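Local coordinates for bubble protein (Penicillium brevicompactum, PDB 1UOY) that may act as a toxin and may recognise a molecule, or part of one, with a negatively charged surface, at residues Asp24-Gly29 against Val35-Gly40. Residues are numbered along the deposited sequence; the frame is centred on the assembly and turned at random.
Sequences DRHFCG and VVECKG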
ATOM      1  N   ASP A  24      -5.326  10.279  -0.751  1.00  7.04           N
ATOM      2  CA  ASP A  24      -4.506   9.886   0.370  1.00  6.80           C
ATOM      3  C   ASP A  24      -4.846   8.540   0.934  1.00  8.37           C
ATOM      4  O   ASP A  24      -4.533   8.260   2.076  1.00 10.00           O
ATOM      5  CB  ASP A  24      -4.535  10.967   1.457  1.00  8.26           C
ATOM      6  CG  ASP A  24      -5.912  11.228   2.032  1.00 10.64           C
ATOM      7  OD1 ASP A  24      -6.854  10.425   1.856  1.00  9.36           O
ATOM      8  OD2 ASP A  24      -6.043  12.270   2.732  1.00 14.50           O
ATOM      9  N   ARG A  25      -5.450   7.678   0.111  1.00  7.19           N
ATOM     10  CA  ARG A  25      -5.738   6.311   0.600  1.00  7.31           C
ATOM     11  C   ARG A  25      -4.451   5.625   1.032  1.00  8.06           C
ATOM     12  O   ARG A  25      -3.388   5.742   0.392  1.00  8.34           O
ATOM     13  CB  ARG A  25      -6.337   5.464  -0.529  1.00  8.15           C
ATOM     14  CG  ARG A  25      -7.795   5.770  -0.847  1.00  6.45           C
ATOM     15  CD  ARG A  25      -8.199   4.846  -1.987  1.00  7.08           C
ATOM     16  NE  ARG A  25      -9.557   5.006  -2.540  1.00  7.28           N
ATOM     17  CZ  ARG A  25      -9.883   5.898  -3.465  1.00  6.29           C
ATOM     18  NH1 ARG A  25      -9.043   6.839  -3.882  1.00  7.16           N
ATOM     19  NH2 ARG A  25     -11.013   5.720  -4.171  1.00  8.11           N
ATOM     20  N   HIS A  26      -4.580   4.841   2.100  1.00  7.64           N
ATOM     21  CA  HIS A  26      -3.455   4.053   2.601  1.00  6.82           C
ATOM     22  C   HIS A  26      -3.706   2.586   2.347  1.00  6.56           C
ATOM     23  O   HIS A  26      -4.768   2.046   2.665  1.00  7.60           O
ATOM     24  CB  HIS A  26      -3.320   4.294   4.100  1.00  6.91           C
ATOM     25  CG  HIS A  26      -2.656   5.576   4.403  1.00  8.45           C
ATOM     26  ND1 HIS A  26      -2.353   5.957   5.689  1.00 10.38           N
ATOM     27  CD2 HIS A  26      -2.206   6.549   3.589  1.00 12.26           C
ATOM     28  CE1 HIS A  26      -1.736   7.129   5.647  1.00  8.71           C
ATOM     29  NE2 HIS A  26      -1.643   7.510   4.387  1.00 12.03           N
ATOM     30  N   PHE A  27      -2.713   1.963   1.736  1.00  8.12           N
ATOM     31  CA  PHE A  27      -2.717   0.531   1.437  1.00  7.60           C
ATOM     32  C   PHE A  27      -1.515  -0.136   2.092  1.00  7.54           C
ATOM     33  O   PHE A  27      -0.683   0.553   2.683  1.00  8.97           O
ATOM     34  CB  PHE A  27      -2.672   0.294  -0.091  1.00  7.49           C
ATOM     35  CG  PHE A  27      -3.981   0.628  -0.773  1.00  7.57           C
ATOM     36  CD1 PHE A  27      -5.000  -0.312  -0.821  1.00 10.54           C
ATOM     37  CD2 PHE A  27      -4.189   1.862  -1.335  1.00  8.30           C
ATOM     38  CE1 PHE A  27      -6.226  -0.005  -1.456  1.00 10.44           C
ATOM     39  CE2 PHE A  27      -5.406   2.189  -1.969  1.00  8.31           C
ATOM     40  CZ  PHE A  27      -6.418   1.265  -2.034  1.00  8.60           C
ATOM     41  N   CYS A  28      -1.451  -1.464   2.032  1.00  7.38           N
ATOM     42  CA  CYS A  28      -0.310  -2.192   2.563  1.00  6.20           C
ATOM     43  C   CYS A  28       0.631  -2.554   1.447  1.00  8.02           C
ATOM     44  O   CYS A  28       0.181  -2.845   0.330  1.00  9.16           O
ATOM     45  CB  CYS A  28      -0.767  -3.488   3.194  1.00  7.50           C
ATOM     46  SG  CYS A  28      -1.760  -3.244   4.677  1.00  8.63           S
ATOM     47  N   GLY A  29       1.947  -2.545   1.723  1.00  8.18           N
ATOM     48  CA  GLY A  29       2.896  -3.039   0.737  1.00  7.42           C
ATOM     49  C   GLY A  29       2.751  -4.550   0.629  1.00  8.42           C
ATOM     50  O   GLY A  29       2.031  -5.209   1.393  1.00  8.77           O
ATOM     51  N   VAL A  35       2.968   0.682   5.356  1.00  6.99           N
ATOM     52  CA  VAL A  35       1.771   1.335   4.859  1.00  5.79           C
ATOM     53  C   VAL A  35       2.220   2.247   3.747  1.00  7.02           C
ATOM     54  O   VAL A  35       3.206   3.020   3.922  1.00  9.03           O
ATOM     55  CB  VAL A  35       1.143   2.180   5.928  1.00  6.18           C
ATOM     56  CG1 VAL A  35      -0.101   2.906   5.356  1.00  7.82           C
ATOM     57  CG2 VAL A  35       0.724   1.269   7.096  1.00  9.81           C
ATOM     58  N   VAL A  36       1.546   2.219   2.580  1.00  6.50           N
ATOM     59  CA  VAL A  36       1.928   3.091   1.458  1.00  7.19           C
ATOM     60  C   VAL A  36       0.788   4.036   1.053  1.00  7.11           C
ATOM     61  O   VAL A  36      -0.406   3.721   1.220  1.00  7.92           O
ATOM     62  CB  VAL A  36       2.365   2.247   0.221  1.00  6.42           C
ATOM     63  CG1 VAL A  36       3.663   1.436   0.560  1.00  8.46           C
ATOM     64  CG2 VAL A  36       1.288   1.198  -0.169  1.00  9.17           C
ATOM     65  N   GLU A  37       1.185   5.158   0.444  1.00  7.22           N
ATOM     66  CA  GLU A  37       0.243   6.191   0.004  1.00  7.73           C
ATOM     67  C   GLU A  37       0.744   6.633  -1.356  1.00  8.70           C
ATOM     68  O   GLU A  37       1.947   6.668  -1.597  1.00  8.68           O
ATOM     69  CB  GLU A  37       0.276   7.385   1.004  1.00  7.09           C
ATOM     70  CG  GLU A  37      -0.758   8.481   0.655  1.00  8.67           C
ATOM     71  CD  GLU A  37      -0.704   9.624   1.612  1.00  9.46           C
ATOM     72  OE1 GLU A  37      -0.374   9.444   2.800  1.00 12.69           O
ATOM     73  OE2 GLU A  37      -1.002  10.749   1.177  1.00 12.67           O
ATOM     74  N   CYS A  38      -0.164   7.036  -2.245  1.00  8.02           N
ATOM     75  CA  CYS A  38       0.243   7.506  -3.556  1.00  8.50           C
ATOM     76  C   CYS A  38       0.740   8.938  -3.470  1.00 10.80           C
ATOM     77  O   CYS A  38      -0.043   9.849  -3.214  1.00 12.25           O
ATOM     78  CB  CYS A  38      -0.953   7.367  -4.491  1.00  8.55           C
ATOM     79  SG  CYS A  38      -0.484   7.798  -6.206  1.00 11.11           S
ATOM     80  N   LYS A  39       2.033   9.102  -3.651  1.00 10.31           N
ATOM     81  CA  LYS A  39       2.663  10.428  -3.596  1.00 10.91           C
ATOM     82  C   LYS A  39       3.596  10.582  -4.791  1.00 10.60           C
ATOM     83  O   LYS A  39       4.443   9.739  -5.055  1.00 12.23           O
ATOM     84  CB  LYS A  39       3.484  10.576  -2.306  1.00 12.67           C
ATOM     85  CG  LYS A  39       2.621  10.454  -1.040  1.00 14.06           C
ATOM     86  CD  LYS A  39       3.512  10.567   0.200  1.00 24.61           C
ATOM     87  CE  LYS A  39       2.697  10.914   1.401  1.00 30.97           C
ATOM     88  NZ  LYS A  39       2.146  12.291   1.286  1.00 36.32           N
ATOM     89  N   GLY A  40       3.418  11.683  -5.512  1.00 14.22           N
ATOM     90  CA  GLY A  40       4.295  11.899  -6.659  1.00 16.11           C
ATOM     91  C   GLY A  40       4.264  10.764  -7.675  1.00 13.96           C
ATOM     92  O   GLY A  40       5.279  10.451  -8.308  1.00 16.47           O
TER
HETATM   93  O   HOH W   1      -2.978   6.956  -1.994  1.00  9.33           O
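Phe-27 and Val-36 face each other as the hydrogen-bonded pair of a short antiparallel beta hairpin, where strand 26-28, outermost in the three-stranded sheet, lies against the central strand 34-39. Phe-27 N reaches Val-36 O at 2.9 Å, and Val-36 N returns to Phe-27 O at 2.8 Å. Towards Asp-24 the two chains diverge, and a water bridges them, donating to Arg-25 O and accepting from Cys-38 N. On the face of Phe-27 and Val-36, Val-36 CG2 lies 4.1 Å from Phe-27 CB, while the phenyl ring turns from the partner strand to meet Trp-43 and Arg-12, the latter as a cation-pi pair. The other face carries His-26, with Val-35 CG1 3.7 Å from its CB. Glu-37 stretches out with CG anti to the backbone N (chi1 -176°), which brings its carboxylate to the imidazole edge. His-26 NE2 donates to Glu-37 OE1 at 2.8 Å, nearly in the ring plane but from above the carboxylate plane, the two planes lying 38° apart. Lys-39 NZ bridges to Glu-37 OE2 at 3.5 Å. This bond and Val-35 CG1 limit how the imidazole can turn; the carboxylate would probably favour a protonated His-26, an effect Lys-39 would partly offset.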